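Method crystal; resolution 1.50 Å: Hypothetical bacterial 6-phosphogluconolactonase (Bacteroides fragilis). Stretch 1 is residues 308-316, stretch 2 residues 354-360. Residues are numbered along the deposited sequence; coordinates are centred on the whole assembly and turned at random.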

ATOM      1  N   PRO A 308      -7.637  -5.751   9.966  1.00 19.88           N
ATOM      2  CA  PRO A 308      -7.375  -5.813   8.508  1.00 19.04           C
ATOM      3  C   PRO A 308      -6.630  -4.567   8.019  1.00 20.75           C
ATOM      4  O   PRO A 308      -7.189  -3.697   7.367  1.00 22.35           O
ATOM      5  CB  PRO A 308      -8.784  -5.880   7.907  1.00 20.29           C
ATOM      6  CG  PRO A 308      -9.646  -5.127   8.888  1.00 22.72           C
ATOM      7  CD  PRO A 308      -9.059  -5.442  10.251  1.00 20.08           C
ATOM      8  N   ARG A 309      -5.338  -4.474   8.332  1.00 19.64           N
ATOM      9  CA  ARG A 309      -4.528  -3.311   7.942  1.00 18.00           C
ATOM     10  C   ARG A 309      -4.244  -3.249   6.406  1.00 21.05           C
ATOM     11  O   ARG A 309      -3.948  -2.182   5.855  1.00 21.43           O
ATOM     12  CB  ARG A 309      -3.202  -3.400   8.719  1.00 20.01           C
ATOM     13  CG  ARG A 309      -2.094  -2.426   8.315  1.00 19.34           C
ATOM     14  CD  ARG A 309      -0.958  -2.465   9.349  1.00 21.40           C
ATOM     15  NE  ARG A 309       0.211  -1.721   8.862  1.00 20.76           N
ATOM     16  CZ  ARG A 309       0.694  -0.612   9.415  1.00 25.44           C
ATOM     17  NH1 ARG A 309       0.136  -0.109  10.517  1.00 23.78           N
ATOM     18  NH2 ARG A 309       1.740   0.009   8.872  1.00 22.20           N
ATOM     19  N   ASN A 310      -4.334  -4.406   5.738  1.00 17.67           N
ATOM     20  CA  ASN A 310      -4.017  -4.522   4.327  1.00 16.99           C
ATOM     21  C   ASN A 310      -4.844  -5.610   3.690  1.00 18.68           C
ATOM     22  O   ASN A 310      -5.166  -6.600   4.339  1.00 16.79           O
ATOM     23  CB  ASN A 310      -2.515  -4.868   4.200  1.00 18.19           C
ATOM     24  CG  ASN A 310      -2.048  -5.023   2.769  1.00 19.84           C
ATOM     25  OD1 ASN A 310      -2.138  -6.100   2.172  1.00 21.03           O
ATOM     26  ND2 ASN A 310      -1.643  -3.927   2.162  1.00 21.41           N
ATOM     27  N   PHE A 311      -5.203  -5.424   2.410  1.00 15.30           N
ATOM     28  CA  PHE A 311      -5.870  -6.469   1.676  1.00 14.39           C
ATOM     29  C   PHE A 311      -5.482  -6.300   0.207  1.00 17.45           C
ATOM     30  O   PHE A 311      -4.756  -5.367  -0.144  1.00 16.51           O
ATOM     31  CB  PHE A 311      -7.407  -6.473   1.913  1.00 15.33           C
ATOM     32  CG  PHE A 311      -8.171  -5.280   1.420  1.00 16.38           C
ATOM     33  CD1 PHE A 311      -8.297  -4.136   2.209  1.00 16.90           C
ATOM     34  CD2 PHE A 311      -8.814  -5.310   0.185  1.00 16.39           C
ATOM     35  CE1 PHE A 311      -9.012  -3.026   1.739  1.00 17.18           C
ATOM     36  CE2 PHE A 311      -9.512  -4.192  -0.285  1.00 18.33           C
ATOM     37  CZ  PHE A 311      -9.607  -3.062   0.500  1.00 16.28           C
ATOM     38  N   ILE A 312      -5.936  -7.227  -0.650  1.00 16.02           N
ATOM     39  CA  ILE A 312      -5.621  -7.173  -2.073  1.00 15.41           C
ATOM     40  C   ILE A 312      -6.731  -7.880  -2.836  1.00 19.10           C
ATOM     41  O   ILE A 312      -7.385  -8.780  -2.288  1.00 18.87           O
ATOM     42  CB  ILE A 312      -4.231  -7.812  -2.341  1.00 17.48           C
ATOM     43  CG1 ILE A 312      -3.715  -7.488  -3.763  1.00 17.56           C
ATOM     44  CG2 ILE A 312      -4.227  -9.336  -2.040  1.00 19.62           C
ATOM     45  CD1 ILE A 312      -2.206  -7.769  -3.924  1.00 19.05           C
ATOM     46  N   ILE A 313      -6.940  -7.485  -4.108  1.00 17.14           N
ATOM     47  CA  ILE A 313      -7.888  -8.143  -5.014  1.00 17.22           C
ATOM     48  C   ILE A 313      -7.051  -8.841  -6.099  1.00 20.19           C
ATOM     49  O   ILE A 313      -6.102  -8.257  -6.632  1.00 20.38           O
ATOM     50  CB  ILE A 313      -8.904  -7.133  -5.595  1.00 19.57           C
ATOM     51  CG1 ILE A 313      -9.679  -6.446  -4.454  1.00 20.36           C
ATOM     52  CG2 ILE A 313      -9.866  -7.827  -6.581  1.00 18.54           C
ATOM     53  CD1 ILE A 313     -10.596  -5.330  -4.888  1.00 23.38           C
ATOM     54  N   THR A 314      -7.429 -10.071  -6.457  1.00 20.63           N
ATOM     55  CA  THR A 314      -6.711 -10.774  -7.526  1.00 19.82           C
ATOM     56  C   THR A 314      -6.912 -10.044  -8.864  1.00 23.80           C
ATOM     57  O   THR A 314      -7.966  -9.428  -9.079  1.00 24.51           O
ATOM     58  CB  THR A 314      -7.167 -12.224  -7.598  1.00 22.69           C
ATOM     59  OG1 THR A 314      -8.592 -12.284  -7.844  1.00 22.15           O
ATOM     60  CG2 THR A 314      -6.769 -13.030  -6.346  1.00 22.01           C
ATOM     61  N   PRO A 315      -5.939 -10.169  -9.811  1.00 23.17           N
ATOM     62  CA  PRO A 315      -6.075  -9.468 -11.105  1.00 23.27           C
ATOM     63  C   PRO A 315      -7.353  -9.818 -11.881  1.00 25.04           C
ATOM     64  O   PRO A 315      -7.871  -8.956 -12.591  1.00 27.55           O
ATOM     65  CB  PRO A 315      -4.829  -9.914 -11.883  1.00 25.12           C
ATOM     66  CG  PRO A 315      -3.814 -10.175 -10.806  1.00 30.26           C
ATOM     67  CD  PRO A 315      -4.615 -10.812  -9.685  1.00 25.72           C
ATOM     68  N   ASN A 316      -7.893 -11.040 -11.723  1.00 22.50           N
ATOM     69  CA  ASN A 316      -9.118 -11.445 -12.420  1.00 24.57           C
ATOM     70  C   ASN A 316     -10.379 -10.930 -11.690  1.00 28.71           C
ATOM     71  O   ASN A 316     -11.491 -11.171 -12.150  1.00 29.95           O
ATOM     72  CB  ASN A 316      -9.176 -12.960 -12.618  1.00 27.96           C
ATOM     73  CG  ASN A 316      -9.397 -13.787 -11.380  1.00 32.94           C
ATOM     74  OD1 ASN A 316      -9.421 -13.279 -10.252  1.00 30.09           O
ATOM     75  ND2 ASN A 316      -9.456 -15.096 -11.551  1.00 28.84           N
ATOM     76  N   PRO A 354       0.318 -10.859   9.700  1.00 19.92           N
ATOM     77  CA  PRO A 354       0.421 -10.437   8.298  1.00 18.08           C
ATOM     78  C   PRO A 354      -0.108  -9.033   8.129  1.00 19.48           C
ATOM     79  O   PRO A 354      -1.192  -8.717   8.671  1.00 19.08           O
ATOM     80  CB  PRO A 354      -0.439 -11.451   7.544  1.00 19.34           C
ATOM     81  CG  PRO A 354      -1.515 -11.849   8.562  1.00 23.33           C
ATOM     82  CD  PRO A 354      -0.778 -11.842   9.898  1.00 21.34           C
ATOM     83  N   VAL A 355       0.650  -8.183   7.406  1.00 18.05           N
ATOM     84  CA  VAL A 355       0.247  -6.780   7.222  1.00 16.13           C
ATOM     85  C   VAL A 355       0.477  -6.263   5.795  1.00 18.08           C
ATOM     86  O   VAL A 355       0.250  -5.081   5.560  1.00 17.63           O
ATOM     87  CB  VAL A 355       0.938  -5.838   8.270  1.00 19.46           C
ATOM     88  CG1 VAL A 355       0.445  -6.107   9.698  1.00 20.43           C
ATOM     89  CG2 VAL A 355       2.466  -5.941   8.220  1.00 18.90           C
ATOM     90  N   CYS A 356       0.938  -7.100   4.844  1.00 15.17           N
ATOM     91  CA  CYS A 356       1.119  -6.607   3.482  1.00 15.58           C
ATOM     92  C   CYS A 356       1.021  -7.755   2.537  1.00 19.81           C
ATOM     93  O   CYS A 356       1.737  -8.723   2.721  1.00 20.91           O
ATOM     94  CB  CYS A 356       2.439  -5.873   3.314  1.00 15.75           C
ATOM     95  SG  CYS A 356       2.636  -5.148   1.665  1.00 17.71           S
ATOM     96  N   LEU A 357       0.138  -7.659   1.538  1.00 15.97           N
ATOM     97  CA  LEU A 357      -0.050  -8.672   0.524  1.00 15.49           C
ATOM     98  C   LEU A 357       0.249  -8.089  -0.828  1.00 18.19           C
ATOM     99  O   LEU A 357      -0.254  -7.005  -1.156  1.00 16.27           O
ATOM    100  CB  LEU A 357      -1.497  -9.195   0.528  1.00 15.19           C
ATOM    101  CG  LEU A 357      -2.055  -9.651   1.885  1.00 18.91           C
ATOM    102  CD1 LEU A 357      -3.514 -10.097   1.742  1.00 18.66           C
ATOM    103  CD2 LEU A 357      -1.223 -10.774   2.473  1.00 20.48           C
ATOM    104  N   LYS A 358       1.065  -8.791  -1.615  1.00 16.31           N
ATOM    105  CA  LYS A 358       1.352  -8.386  -2.985  1.00 16.32           C
ATOM    106  C   LYS A 358       1.390  -9.578  -3.893  1.00 20.25           C
ATOM    107  O   LYS A 358       1.707 -10.675  -3.434  1.00 20.54           O
ATOM    108  CB  LYS A 358       2.712  -7.649  -3.088  1.00 16.38           C
ATOM    109  CG  LYS A 358       2.764  -6.298  -2.368  1.00 15.61           C
ATOM    110  CD  LYS A 358       1.939  -5.212  -3.046  1.00 17.50           C
ATOM    111  CE  LYS A 358       1.953  -3.972  -2.197  1.00 21.54           C
ATOM    112  NZ  LYS A 358       1.336  -2.818  -2.917  1.00 27.25           N
ATOM    113  N   PHE A 359       1.048  -9.390  -5.180  1.00 17.62           N
ATOM    114  CA  PHE A 359       1.140 -10.484  -6.153  1.00 18.81           C
ATOM    115  C   PHE A 359       2.172 -10.178  -7.207  1.00 23.56           C
ATOM    116  O   PHE A 359       2.382  -9.019  -7.558  1.00 22.39           O
ATOM    117  CB  PHE A 359      -0.195 -10.739  -6.884  1.00 21.44           C
ATOM    118  CG  PHE A 359      -1.315 -11.290  -6.033  1.00 22.08           C
ATOM    119  CD1 PHE A 359      -1.160 -12.485  -5.332  1.00 24.71           C
ATOM    120  CD2 PHE A 359      -2.563 -10.657  -5.996  1.00 21.51           C
ATOM    121  CE1 PHE A 359      -2.191 -12.994  -4.552  1.00 26.15           C
ATOM    122  CE2 PHE A 359      -3.605 -11.179  -5.234  1.00 24.14           C
ATOM    123  CZ  PHE A 359      -3.425 -12.356  -4.530  1.00 24.92           C
ATOM    124  N   VAL A 360       2.790 -11.237  -7.730  1.00 23.39           N
ATOM    125  CA  VAL A 360       3.691 -11.286  -8.883  1.00 26.67           C
ATOM    126  C   VAL A 360       3.021 -12.335  -9.805  1.00 37.94           C
ATOM    127  O   VAL A 360       2.719 -13.450  -9.344  1.00 38.68           O
ATOM    128  CB  VAL A 360       5.143 -11.627  -8.502  1.00 28.74           C
ATOM    129  CG1 VAL A 360       6.057 -11.644  -9.735  1.00 30.07           C
ATOM    130  CG2 VAL A 360       5.673 -10.674  -7.447  1.00 28.13           C
TER
HETATM  131  O   HOH W   1       1.287  -2.706   6.344  1.00 18.37           O
HETATM  132  O   HOH W   2      -3.133  -6.590   8.473  1.00 23.00           O
HETATM  133  O   HOH W   3      -2.123  -4.955  -0.981  1.00 19.01           O

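Two strands run side by side in nearly the same direction, their axes 20° apart and 5.8 Å apart at closest approach, yet no direct backbone-to-backbone hydrogen bond joins them. Side chains and waters make the links instead.

Asn-310 is the polar centre. Its CA-to-CB bond points toward the other strand, and with chi1 at 180° (t) the amide extends across the gap, so that OD1 accepts a hydrogen bond from Leu-357 N at 2.8 Å. The N-H...O angle of 141° is bent but serviceable. Asparagine suits this buried place because its short side chain offers a carbonyl much as a backbone would. Water 3 lies 2.8 Å from both Phe-311 O and Leu-357 O, placed to donate to either; its bond from Asn-310 ND2, at 3.3 Å, is weak.

Arg-309 is extended, with chi1 to chi3 all t, which lays its aliphatic stem beside Val-355 (CD to CG1, 3.9 Å). NE then donates to water 1 at 2.9 Å, and that water lies 2.7 Å from Val-355 O, where it can donate. Thus one side chain supplies both an apolar stem and a polar tip.

Farther along, the contact turns apolar. Ile-312, t at both chi angles, fills the space between Leu-357 and Phe-359, both branches near both residues: CD1 lies 3.6 Å from Phe-359 CD2, and CG2 3.8 Å from Leu-357 CB. Phe-359, with chi1 at -68° (m), spans the widening gap that the backbone leaves: Phe-359 CA is 8.0 Å from Thr-314 CA, but ring atom CE2 comes within 3.8 Å of Thr-314 CG2. Thr-314, in rotamer p, presents this methyl while OG1 donates to Asn-316 OD1 at 2.7 Å. The CA-to-CB bonds of Phe-311 and Ile-313 point away, alternating with those of Asn-310 and Ile-312.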